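Local coordinates for protein SnoN,SnoN (Streptomyces nogalater, PDB 5EQU) that binds iron, 2-oxoglutarate and nogalamycin RO, and probably works as an iron- and 2-oxoglutarate-dependent epimerase of the phytanoyl-CoA dioxygenase family, at residues 72-77 with 84-89; 124-129 with 234-239; 157-162 with 216-221. All coordinates share one frame; numbering follows the deposited sequence.

All three contacts lie in one antiparallel sheet, six of whose strands run 216-220, 157-162, 236-245, 118-128, 81-87, 74-78 from contact 3 across to contact 1. Contacts 1 and 2 have centres about 10 Å apart and are neighbours through strands 81-87 and 118-128; contacts 2 and 3, about 15 Å apart, meet where 236-245 lies beside 157-162, and contacts 1 and 3 are about 18 Å apart. Along the chain contact 1 closes first, and contact 3 is nested inside the loop closed by contact 2. Contact 1 lies wholly in the first SnoN piece of this engineered fusion; the others join both pieces. Together they line the 2-oxoglutarate pocket, with nogalamycin RO at contacts 1 and 2.

Contact 1 (72-77 with 84-89); sequences ESVRWG and MDYVAD. With 5R6 (Nogalamycin RO), chain G; AKG (2-oxoglutaric acid), chain F.
Val74 and Trp76 lie beside Tyr86 and Met84 in a beta hairpin at the edge of the main sheet, entirely within the first SnoN piece of the fusion. The backbones form two antiparallel hydrogen-bonded pairs. Val74 and Tyr86 exchange both N-H groups, with Val74 N to Tyr86 O at 2.8 Å; Trp76 and Met84 do the same, though Met84 N to Trp76 O is longer at 3.2 Å. A water carries the link past the last pair, donating to Glu72 O and accepting from Ala88 N.

The apolar contacts sit on the face that meets nogalamycin RO. Val74 lies alongside Tyr86 and sets its CB over the ring in a CH-pi contact, 3.9 Å from the centroid. The N-methyl CAD of the ligand comes over the opposite face, 3.5 Å above the ring plane, so Tyr86 is sandwiched between protein and ligand. Trp76 turns one face of its indole to the fused rings of the same ligand, NE1 approaching CBK to 3.4 Å.

On the other face are Arg75 and Asp85, a non-hydrogen-bonded pair. OD1 of Asp85 merely rests against Arg75 CB, at 3.6 Å. Their charges look elsewhere: Asp85 makes a salt bridge to Lys131, while Arg75 bonds to Thr82 and to the carbonyl of Ser78.

The Met84 side chain touches both ligands. Met84 SD makes an oblique Met-aromatic contact with Trp76, and the bend at chi3 (86°) carries CE on past Trp76 CZ3, until Met84 CE ends 3.4 Å from C5 of 2-oxoglutarate.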
# COMPACT_ATOMS: atom_id res chain seq x y z
N GLU A 72 -0.97 16.97 -9.45
CA GLU A 72 -2.24 16.40 -9.84
C GLU A 72 -2.46 15.16 -8.98
O GLU A 72 -1.55 14.36 -8.77
CB GLU A 72 -2.21 16.03 -11.33
CG GLU A 72 -3.55 16.13 -12.06
CD GLU A 72 -3.70 17.41 -12.90
OE1 GLU A 72 -4.36 18.35 -12.41
OE2 GLU A 72 -3.16 17.48 -14.05
N SER A 73 -3.68 15.01 -8.47
CA SER A 73 -4.04 13.78 -7.78
C SER A 73 -5.21 13.10 -8.47
O SER A 73 -5.98 13.71 -9.19
CB SER A 73 -4.38 14.08 -6.34
OG SER A 73 -5.28 15.16 -6.28
N VAL A 74 -5.32 11.81 -8.21
CA VAL A 74 -6.40 10.96 -8.69
C VAL A 74 -7.45 10.84 -7.58
O VAL A 74 -7.10 10.63 -6.41
CB VAL A 74 -5.81 9.57 -9.04
CG1 VAL A 74 -6.88 8.59 -9.53
CG2 VAL A 74 -4.69 9.69 -10.07
N ARG A 75 -8.72 10.94 -7.94
CA ARG A 75 -9.81 10.59 -7.03
C ARG A 75 -10.20 9.13 -7.20
O ARG A 75 -10.53 8.70 -8.30
CB ARG A 75 -11.04 11.45 -7.29
CG ARG A 75 -12.20 11.14 -6.36
CD ARG A 75 -13.32 12.14 -6.53
NE ARG A 75 -14.57 11.79 -5.83
CZ ARG A 75 -15.53 10.98 -6.30
NH1 ARG A 75 -15.42 10.34 -7.47
NH2 ARG A 75 -16.63 10.77 -5.55
N TRP A 76 -10.14 8.36 -6.12
CA TRP A 76 -10.76 7.05 -6.05
C TRP A 76 -12.08 7.27 -5.34
O TRP A 76 -12.11 7.67 -4.17
CB TRP A 76 -9.86 6.09 -5.27
CG TRP A 76 -10.42 4.66 -4.88
CD1 TRP A 76 -11.64 4.10 -5.22
CD2 TRP A 76 -9.74 3.66 -4.11
NE1 TRP A 76 -11.73 2.83 -4.72
CE2 TRP A 76 -10.60 2.55 -4.01
CE3 TRP A 76 -8.50 3.62 -3.45
CZ2 TRP A 76 -10.25 1.39 -3.31
CZ3 TRP A 76 -8.15 2.47 -2.74
CH2 TRP A 76 -9.02 1.38 -2.67
N GLY A 77 -13.18 7.02 -6.03
CA GLY A 77 -14.47 7.32 -5.47
C GLY A 77 -15.58 7.04 -6.44
O GLY A 77 -15.38 6.40 -7.47
N MET A 84 -10.64 8.08 -1.38
CA MET A 84 -9.46 8.90 -1.09
C MET A 84 -9.08 9.67 -2.32
O MET A 84 -9.57 9.34 -3.42
CB MET A 84 -8.27 8.02 -0.69
CG MET A 84 -7.97 6.94 -1.68
SD MET A 84 -6.51 6.01 -1.27
CE MET A 84 -7.16 4.76 -0.16
N ASP A 85 -8.24 10.69 -2.13
CA ASP A 85 -7.46 11.27 -3.21
C ASP A 85 -6.05 10.78 -2.99
O ASP A 85 -5.65 10.53 -1.85
CB ASP A 85 -7.51 12.80 -3.24
CG ASP A 85 -8.91 13.34 -3.47
OD1 ASP A 85 -9.46 13.22 -4.58
OD2 ASP A 85 -9.49 13.90 -2.54
N TYR A 86 -5.31 10.59 -4.09
CA TYR A 86 -3.92 10.15 -4.02
C TYR A 86 -3.07 10.65 -5.14
O TYR A 86 -3.56 10.90 -6.24
CB TYR A 86 -3.79 8.63 -3.95
CG TYR A 86 -4.22 7.84 -5.15
CD1 TYR A 86 -5.54 7.41 -5.31
CD2 TYR A 86 -3.30 7.46 -6.14
CE1 TYR A 86 -5.93 6.66 -6.41
CE2 TYR A 86 -3.69 6.70 -7.23
CZ TYR A 86 -5.00 6.31 -7.35
OH TYR A 86 -5.38 5.58 -8.45
N VAL A 87 -1.77 10.80 -4.83
CA VAL A 87 -0.76 11.18 -5.81
C VAL A 87 -0.17 9.89 -6.33
O VAL A 87 0.46 9.16 -5.59
CB VAL A 87 0.32 12.08 -5.19
CG1 VAL A 87 1.33 12.51 -6.25
CG2 VAL A 87 -0.33 13.32 -4.60
N ALA A 88 -0.41 9.60 -7.60
CA ALA A 88 0.10 8.36 -8.21
C ALA A 88 1.59 8.46 -8.48
O ALA A 88 2.09 9.51 -8.80
CB ALA A 88 -0.64 8.09 -9.50
N ASP A 89 2.30 7.35 -8.32
CA ASP A 89 3.74 7.28 -8.51
C ASP A 89 4.46 8.52 -8.04
O ASP A 89 5.24 9.11 -8.76
CB ASP A 89 4.04 6.99 -9.97
CG ASP A 89 3.54 5.62 -10.36
OD1 ASP A 89 4.18 4.61 -9.92
OD2 ASP A 89 2.50 5.59 -11.06
CAR 5R6 G . -16.56 0.50 -4.76
CBN 5R6 G . -17.83 0.59 -4.03
OAL 5R6 G . -17.85 -0.44 -2.98
CBR 5R6 G . -19.04 0.62 -5.02
OAM 5R6 G . -19.50 1.96 -4.94
CBM 5R6 G . -18.71 0.40 -6.54
CAB 5R6 G . -19.92 0.11 -7.42
OAW 5R6 G . -17.73 -0.63 -6.75
CBP 5R6 G . -16.55 -0.57 -5.87
OAX 5R6 G . -15.32 -0.35 -6.61
CBQ 5R6 G . -14.98 0.58 -7.68
CAT 5R6 G . -15.78 1.90 -7.88
CBW 5R6 G . -15.36 2.53 -9.24
CAE 5R6 G . -15.98 3.93 -9.43
OAO 5R6 G . -15.90 1.71 -10.25
CBF 5R6 G . -13.57 0.82 -7.67
CBB 5R6 G . -12.69 0.05 -6.88
OAK 5R6 G . -13.22 -0.88 -6.06
CBK 5R6 G . -11.29 0.19 -6.87
CBH 5R6 G . -10.48 -0.60 -6.06
OAI 5R6 G . -10.97 -1.43 -5.27
CBJ 5R6 G . -9.08 -0.43 -6.14
CBA 5R6 G . -8.25 -1.21 -5.35
OAJ 5R6 G . -8.85 -2.09 -4.51
CAP 5R6 G . -6.90 -1.08 -5.40
CBD 5R6 G . -6.29 -0.14 -6.21
CBX 5R6 G . -4.87 -0.02 -6.33
CAF 5R6 G . -4.24 -1.43 -6.53
OAY 5R6 G . -4.49 0.61 -7.58
CBS 5R6 G . -4.21 0.70 -5.19
OAN 5R6 G . -2.77 0.73 -5.40
CBT 5R6 G . -4.76 2.12 -5.12
NBV 5R6 G . -4.03 2.89 -4.12
CAD 5R6 G . -4.57 4.27 -4.01
CAC 5R6 G . -3.97 2.26 -2.76
CAS 5R6 G . -4.75 2.81 -6.52
CBO 5R6 G . -5.10 1.85 -7.73
OAV 5R6 G . -6.50 1.56 -7.81
CBE 5R6 G . -7.10 0.65 -6.99
CBL 5R6 G . -8.50 0.53 -6.98
CBG 5R6 G . -9.34 1.31 -7.78
OAH 5R6 G . -8.87 2.16 -8.52
CBI 5R6 G . -10.74 1.14 -7.73
CAQ 5R6 G . -11.61 1.89 -8.54
CBC 5R6 G . -13.01 1.76 -8.54
CBU 5R6 G . -13.79 2.54 -9.45
CAZ 5R6 G . -13.59 2.00 -10.81
OAG 5R6 G . -13.68 2.72 -11.81
OAU 5R6 G . -13.42 0.62 -10.95
CAA 5R6 G . -13.66 0.00 -12.25
C1 AKG F . -3.45 -0.48 0.53
O1 AKG F . -2.48 0.29 0.75
O2 AKG F . -3.28 -1.63 0.09
C2 AKG F . -4.82 -0.00 0.82
O5 AKG F . -5.82 -0.61 0.41
C3 AKG F . -4.90 1.30 1.62
C4 AKG F . -6.33 1.70 1.96
C5 AKG F . -6.45 3.02 2.70
O3 AKG F . -7.61 3.42 2.97
O4 AKG F . -5.41 3.68 2.97
O HOH W 1 -1.24 11.81 -9.31

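Contact 2 (124-129 with 234-239); sequences EVLLKE and EPRLST. With 5R6 (Nogalamycin RO), chain G; AKG (2-oxoglutaric acid), chain F.
Lys128 and Arg236 run side by side: Lys128 CG is anti to its carbonyl carbon (chi1 -73°), and the Arg236 chain folds at chi3 (78°), which brings the guanidinium face against the lysine's methylenes. Lys128 CG sits over the centre of that flat group, 3.8 Å above its plane. 2-Oxoglutarate comes to the guanidinium at its edge, with C5 near the plane but the carboxylate itself twisted steeply against it. Arg236 NH1 reaches O3 at 3.0 Å and NH2 reaches O4 at 2.7 Å, the second bond bent to 133°. Lys128 NZ goes past to Val83 O, Val137 O and Thr139 OG1.

Strand 124-128 belongs to the first SnoN piece and 236-239 to the second. Antiparallel backbone bonds join Leu126 to Ser238 and Lys128 to Arg236. Away from the ligands, Leu127 CD1 packs on Pro235 CB at 3.5 Å and on Leu237 CD2 at 3.7 Å.

At the far end, Glu124 OE1 accepts from the amine NBV of nogalamycin RO at 2.7 Å, while OE2 pairs with Lys122. The carboxylate meets a guanidinium and the amine a carboxylate, so each ligand probably finds an opposite charge, at different ends of strand 124-128.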
# COMPACT_ATOMS: atom_id res chain seq x y z
N GLU A 124 2.43 5.79 -3.35
CA GLU A 124 1.34 6.74 -3.44
C GLU A 124 1.19 7.53 -2.15
O GLU A 124 1.31 6.99 -1.08
CB GLU A 124 0.04 5.99 -3.73
CG GLU A 124 0.05 5.36 -5.14
CD GLU A 124 -1.00 4.27 -5.35
OE1 GLU A 124 -1.46 3.61 -4.37
OE2 GLU A 124 -1.34 4.06 -6.52
N VAL A 125 0.87 8.80 -2.30
CA VAL A 125 0.55 9.64 -1.21
C VAL A 125 -0.96 9.63 -1.07
O VAL A 125 -1.65 9.97 -2.03
CB VAL A 125 1.10 11.05 -1.49
CG1 VAL A 125 0.66 12.01 -0.44
CG2 VAL A 125 2.62 10.99 -1.47
N LEU A 126 -1.47 9.26 0.10
CA LEU A 126 -2.91 8.99 0.31
C LEU A 126 -3.57 10.01 1.23
O LEU A 126 -2.99 10.41 2.24
CB LEU A 126 -3.12 7.60 0.89
CG LEU A 126 -2.42 6.38 0.24
CD1 LEU A 126 -2.91 5.09 0.89
CD2 LEU A 126 -2.62 6.28 -1.27
N LEU A 127 -4.77 10.44 0.85
CA LEU A 127 -5.55 11.42 1.60
C LEU A 127 -7.03 11.02 1.72
O LEU A 127 -7.70 10.84 0.70
CB LEU A 127 -5.46 12.79 0.92
CG LEU A 127 -6.29 13.95 1.48
CD1 LEU A 127 -5.83 14.36 2.87
CD2 LEU A 127 -6.28 15.16 0.56
N LYS A 128 -7.53 10.85 2.96
CA LYS A 128 -8.98 10.81 3.22
C LYS A 128 -9.31 12.00 4.04
O LYS A 128 -8.80 12.12 5.16
CB LYS A 128 -9.41 9.65 4.12
CG LYS A 128 -9.41 8.27 3.53
CD LYS A 128 -10.25 7.34 4.39
CE LYS A 128 -10.18 5.92 3.87
NZ LYS A 128 -11.19 5.72 2.80
N GLU A 129 -10.20 12.83 3.56
CA GLU A 129 -10.65 13.97 4.36
C GLU A 129 -12.06 14.33 3.99
O GLU A 129 -12.51 14.01 2.90
CB GLU A 129 -9.74 15.18 4.13
CG GLU A 129 -9.54 15.48 2.65
CD GLU A 129 -9.26 16.92 2.35
OE1 GLU A 129 -8.64 17.61 3.20
OE2 GLU A 129 -9.65 17.36 1.25
N GLU A 234 -9.69 16.37 10.66
CA GLU A 234 -8.26 16.46 10.38
C GLU A 234 -7.88 15.38 9.36
O GLU A 234 -8.17 14.20 9.57
CB GLU A 234 -7.44 16.25 11.65
CG GLU A 234 -7.20 17.54 12.43
CD GLU A 234 -6.98 17.28 13.91
OE1 GLU A 234 -5.99 16.58 14.24
OE2 GLU A 234 -7.79 17.78 14.74
N PRO A 235 -7.22 15.79 8.28
CA PRO A 235 -7.02 14.85 7.19
C PRO A 235 -6.21 13.64 7.57
O PRO A 235 -5.35 13.73 8.40
CB PRO A 235 -6.29 15.68 6.13
CG PRO A 235 -6.01 17.01 6.73
CD PRO A 235 -6.91 17.17 7.89
N ARG A 236 -6.50 12.50 6.96
CA ARG A 236 -5.69 11.31 7.11
C ARG A 236 -4.64 11.32 5.98
O ARG A 236 -4.99 11.23 4.81
CB ARG A 236 -6.54 10.07 7.00
CG ARG A 236 -5.84 8.81 7.47
CD ARG A 236 -6.51 7.58 6.91
NE ARG A 236 -6.12 7.38 5.51
CZ ARG A 236 -6.35 6.31 4.76
NH1 ARG A 236 -7.04 5.28 5.24
NH2 ARG A 236 -5.91 6.30 3.49
N LEU A 237 -3.36 11.38 6.38
CA LEU A 237 -2.23 11.54 5.48
C LEU A 237 -1.29 10.39 5.74
O LEU A 237 -0.97 10.10 6.89
CB LEU A 237 -1.55 12.89 5.67
CG LEU A 237 -2.37 14.08 5.14
CD1 LEU A 237 -2.00 15.40 5.79
CD2 LEU A 237 -2.17 14.24 3.65
N SER A 238 -0.91 9.71 4.67
CA SER A 238 -0.06 8.53 4.74
C SER A 238 0.52 8.25 3.36
O SER A 238 0.13 8.86 2.36
CB SER A 238 -0.88 7.28 5.19
OG SER A 238 -1.98 7.04 4.32
N THR A 239 1.45 7.32 3.30
CA THR A 239 1.92 6.82 2.04
C THR A 239 1.76 5.32 2.05
O THR A 239 1.86 4.69 3.11
CB THR A 239 3.41 7.13 1.79
OG1 THR A 239 4.23 6.48 2.78
CG2 THR A 239 3.63 8.63 1.80
CAR 5R6 G . -16.56 0.50 -4.76
CBN 5R6 G . -17.83 0.59 -4.03
OAL 5R6 G . -17.85 -0.44 -2.98
CBR 5R6 G . -19.04 0.62 -5.02
OAM 5R6 G . -19.50 1.96 -4.94
CBM 5R6 G . -18.71 0.40 -6.54
CAB 5R6 G . -19.92 0.11 -7.42
OAW 5R6 G . -17.73 -0.63 -6.75
CBP 5R6 G . -16.55 -0.57 -5.87
OAX 5R6 G . -15.32 -0.35 -6.61
CBQ 5R6 G . -14.98 0.58 -7.68
CAT 5R6 G . -15.78 1.90 -7.88
CBW 5R6 G . -15.36 2.53 -9.24
CAE 5R6 G . -15.98 3.93 -9.43
OAO 5R6 G . -15.90 1.71 -10.25
CBF 5R6 G . -13.57 0.82 -7.67
CBB 5R6 G . -12.69 0.05 -6.88
OAK 5R6 G . -13.22 -0.88 -6.06
CBK 5R6 G . -11.29 0.19 -6.87
CBH 5R6 G . -10.48 -0.60 -6.06
OAI 5R6 G . -10.97 -1.43 -5.27
CBJ 5R6 G . -9.08 -0.43 -6.14
CBA 5R6 G . -8.25 -1.21 -5.35
OAJ 5R6 G . -8.85 -2.09 -4.51
CAP 5R6 G . -6.90 -1.08 -5.40
CBD 5R6 G . -6.29 -0.14 -6.21
CBX 5R6 G . -4.87 -0.02 -6.33
CAF 5R6 G . -4.24 -1.43 -6.53
OAY 5R6 G . -4.49 0.61 -7.58
CBS 5R6 G . -4.21 0.70 -5.19
OAN 5R6 G . -2.77 0.73 -5.40
CBT 5R6 G . -4.76 2.12 -5.12
NBV 5R6 G . -4.03 2.89 -4.12
CAD 5R6 G . -4.57 4.27 -4.01
CAC 5R6 G . -3.97 2.26 -2.76
CAS 5R6 G . -4.75 2.81 -6.52
CBO 5R6 G . -5.10 1.85 -7.73
OAV 5R6 G . -6.50 1.56 -7.81
CBE 5R6 G . -7.10 0.65 -6.99
CBL 5R6 G . -8.50 0.53 -6.98
CBG 5R6 G . -9.34 1.31 -7.78
OAH 5R6 G . -8.87 2.16 -8.52
CBI 5R6 G . -10.74 1.14 -7.73
CAQ 5R6 G . -11.61 1.89 -8.54
CBC 5R6 G . -13.01 1.76 -8.54
CBU 5R6 G . -13.79 2.54 -9.45
CAZ 5R6 G . -13.59 2.00 -10.81
OAG 5R6 G . -13.68 2.72 -11.81
OAU 5R6 G . -13.42 0.62 -10.95
CAA 5R6 G . -13.66 0.00 -12.25
C1 AKG F . -3.45 -0.48 0.53
O1 AKG F . -2.48 0.29 0.75
O2 AKG F . -3.28 -1.63 0.09
C2 AKG F . -4.82 -0.00 0.82
O5 AKG F . -5.82 -0.61 0.41
C3 AKG F . -4.90 1.30 1.62
C4 AKG F . -6.33 1.70 1.96
C5 AKG F . -6.45 3.02 2.70
O3 AKG F . -7.61 3.42 2.97
O4 AKG F . -5.41 3.68 2.97

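Contact 3 (157-162 with 216-221); sequences LTAWVA and CTFHHA. With AKG (2-oxoglutaric acid), chain F.
Thr158 and His219 point the same way from neighbouring antiparallel strands of the main sheet of a cupin-type beta fold, 157-162 from the first SnoN piece and 216-220 from the second. Thr158 CB lies over one face of the His219 imidazole in a CH-pi contact, 3.9 Å from the centroid. The ring edge is turned to 2-oxoglutarate, where NE2 makes a weak bond to O2 at 3.2 Å. Ring rotation is further fixed at ND1, 2.6 Å from a water that also bonds Thr217 OG1 and Thr158 O.

Trp160 springs from the same face as Thr158 and His219, CG anti to the backbone N (chi1 -163°), and its indole reaches edge-on into the pocket. NE1 donates to O4 of the ligand at 2.8 Å, and Trp160 CB rests against Thr217 OG1. A phenylalanine in its place would probably leave O4 without this N-H and loosen the grip on the C5 carboxylate, which Arg236 also holds.

The opposite face of the strand pair is apolar, and Leu157 and Phe218 on it pack on helix 104-114. There Phe218 receives Ala159 CB obliquely at CE2, while Leu157 comes in at the ring edge, its CD2 3.6 Å from Phe218 CD2.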
# COMPACT_ATOMS: atom_id res chain seq x y z
N LEU A 157 4.22 -6.98 -1.32
CA LEU A 157 4.14 -6.55 0.08
C LEU A 157 4.02 -5.06 0.06
O LEU A 157 4.73 -4.39 -0.73
CB LEU A 157 5.42 -7.03 0.77
CG LEU A 157 5.92 -6.60 2.13
CD1 LEU A 157 6.99 -7.56 2.61
CD2 LEU A 157 6.54 -5.22 2.05
N THR A 158 3.11 -4.54 0.90
CA THR A 158 2.77 -3.11 0.93
C THR A 158 3.15 -2.48 2.30
O THR A 158 2.82 -3.04 3.35
CB THR A 158 1.30 -2.87 0.62
OG1 THR A 158 1.04 -3.26 -0.74
CG2 THR A 158 0.93 -1.41 0.71
N ALA A 159 3.88 -1.35 2.29
CA ALA A 159 4.22 -0.65 3.52
C ALA A 159 3.35 0.56 3.56
O ALA A 159 3.42 1.37 2.67
CB ALA A 159 5.68 -0.25 3.55
N TRP A 160 2.51 0.67 4.60
CA TRP A 160 1.60 1.83 4.74
C TRP A 160 2.14 2.65 5.91
O TRP A 160 2.10 2.18 7.02
CB TRP A 160 0.20 1.31 5.05
CG TRP A 160 -0.94 2.21 4.87
CD1 TRP A 160 -1.85 2.17 3.83
CD2 TRP A 160 -1.44 3.16 5.80
NE1 TRP A 160 -2.84 3.12 4.04
CE2 TRP A 160 -2.61 3.72 5.24
CE3 TRP A 160 -0.98 3.65 7.03
CZ2 TRP A 160 -3.35 4.70 5.90
CZ3 TRP A 160 -1.72 4.65 7.67
CH2 TRP A 160 -2.87 5.16 7.11
N VAL A 161 2.62 3.86 5.64
CA VAL A 161 3.28 4.71 6.66
C VAL A 161 2.39 5.87 7.09
O VAL A 161 1.98 6.69 6.30
CB VAL A 161 4.61 5.26 6.10
CG1 VAL A 161 5.36 6.14 7.13
CG2 VAL A 161 5.49 4.09 5.70
N ALA A 162 2.06 5.90 8.37
CA ALA A 162 1.28 6.98 8.95
C ALA A 162 2.17 8.25 9.10
O ALA A 162 3.29 8.17 9.65
CB ALA A 162 0.75 6.53 10.31
N CYS A 216 4.32 2.20 10.77
CA CYS A 216 3.81 1.60 9.54
C CYS A 216 3.18 0.21 9.79
O CYS A 216 3.41 -0.41 10.84
CB CYS A 216 4.93 1.50 8.52
SG CYS A 216 6.03 0.10 8.76
N THR A 217 2.35 -0.23 8.84
CA THR A 217 2.04 -1.67 8.70
C THR A 217 2.71 -2.17 7.41
O THR A 217 2.92 -1.40 6.48
CB THR A 217 0.52 -1.95 8.67
OG1 THR A 217 -0.16 -1.07 7.77
CG2 THR A 217 -0.09 -1.74 10.07
N PHE A 218 3.11 -3.44 7.41
CA PHE A 218 3.38 -4.20 6.21
C PHE A 218 2.26 -5.23 6.03
O PHE A 218 1.95 -5.95 6.99
CB PHE A 218 4.70 -4.94 6.32
CG PHE A 218 5.89 -4.02 6.41
CD1 PHE A 218 6.33 -3.56 7.64
CD2 PHE A 218 6.55 -3.59 5.26
CE1 PHE A 218 7.42 -2.72 7.72
CE2 PHE A 218 7.64 -2.75 5.34
CZ PHE A 218 8.08 -2.31 6.55
N HIS A 219 1.67 -5.33 4.83
CA HIS A 219 0.75 -6.42 4.51
C HIS A 219 1.00 -7.12 3.17
O HIS A 219 1.33 -6.49 2.17
CB HIS A 219 -0.71 -6.00 4.64
CG HIS A 219 -1.18 -5.02 3.62
ND1 HIS A 219 -1.18 -3.66 3.85
CD2 HIS A 219 -1.73 -5.19 2.39
CE1 HIS A 219 -1.69 -3.04 2.80
NE2 HIS A 219 -2.05 -3.95 1.91
N HIS A 220 0.81 -8.43 3.20
CA HIS A 220 0.89 -9.33 2.06
C HIS A 220 -0.20 -8.99 1.02
O HIS A 220 -1.29 -8.51 1.35
CB HIS A 220 0.73 -10.76 2.59
CG HIS A 220 1.17 -11.85 1.66
ND1 HIS A 220 0.41 -12.25 0.59
CD2 HIS A 220 2.22 -12.69 1.71
CE1 HIS A 220 1.01 -13.25 -0.03
NE2 HIS A 220 2.11 -13.55 0.63
N ALA A 221 0.14 -9.19 -0.23
CA ALA A 221 -0.76 -8.87 -1.36
C ALA A 221 -2.12 -9.62 -1.33
O ALA A 221 -3.15 -9.09 -1.76
CB ALA A 221 -0.02 -9.16 -2.66
C1 AKG F . -3.45 -0.48 0.53
O1 AKG F . -2.48 0.29 0.75
O2 AKG F . -3.28 -1.63 0.09
C2 AKG F . -4.82 -0.00 0.82
O5 AKG F . -5.82 -0.61 0.41
C3 AKG F . -4.90 1.30 1.62
C4 AKG F . -6.33 1.70 1.96
C5 AKG F . -6.45 3.02 2.70
O3 AKG F . -7.61 3.42 2.97
O4 AKG F . -5.41 3.68 2.97
O HOH W 2 0.36 -2.19 5.27
O HOH W 3 0.50 -5.93 -0.42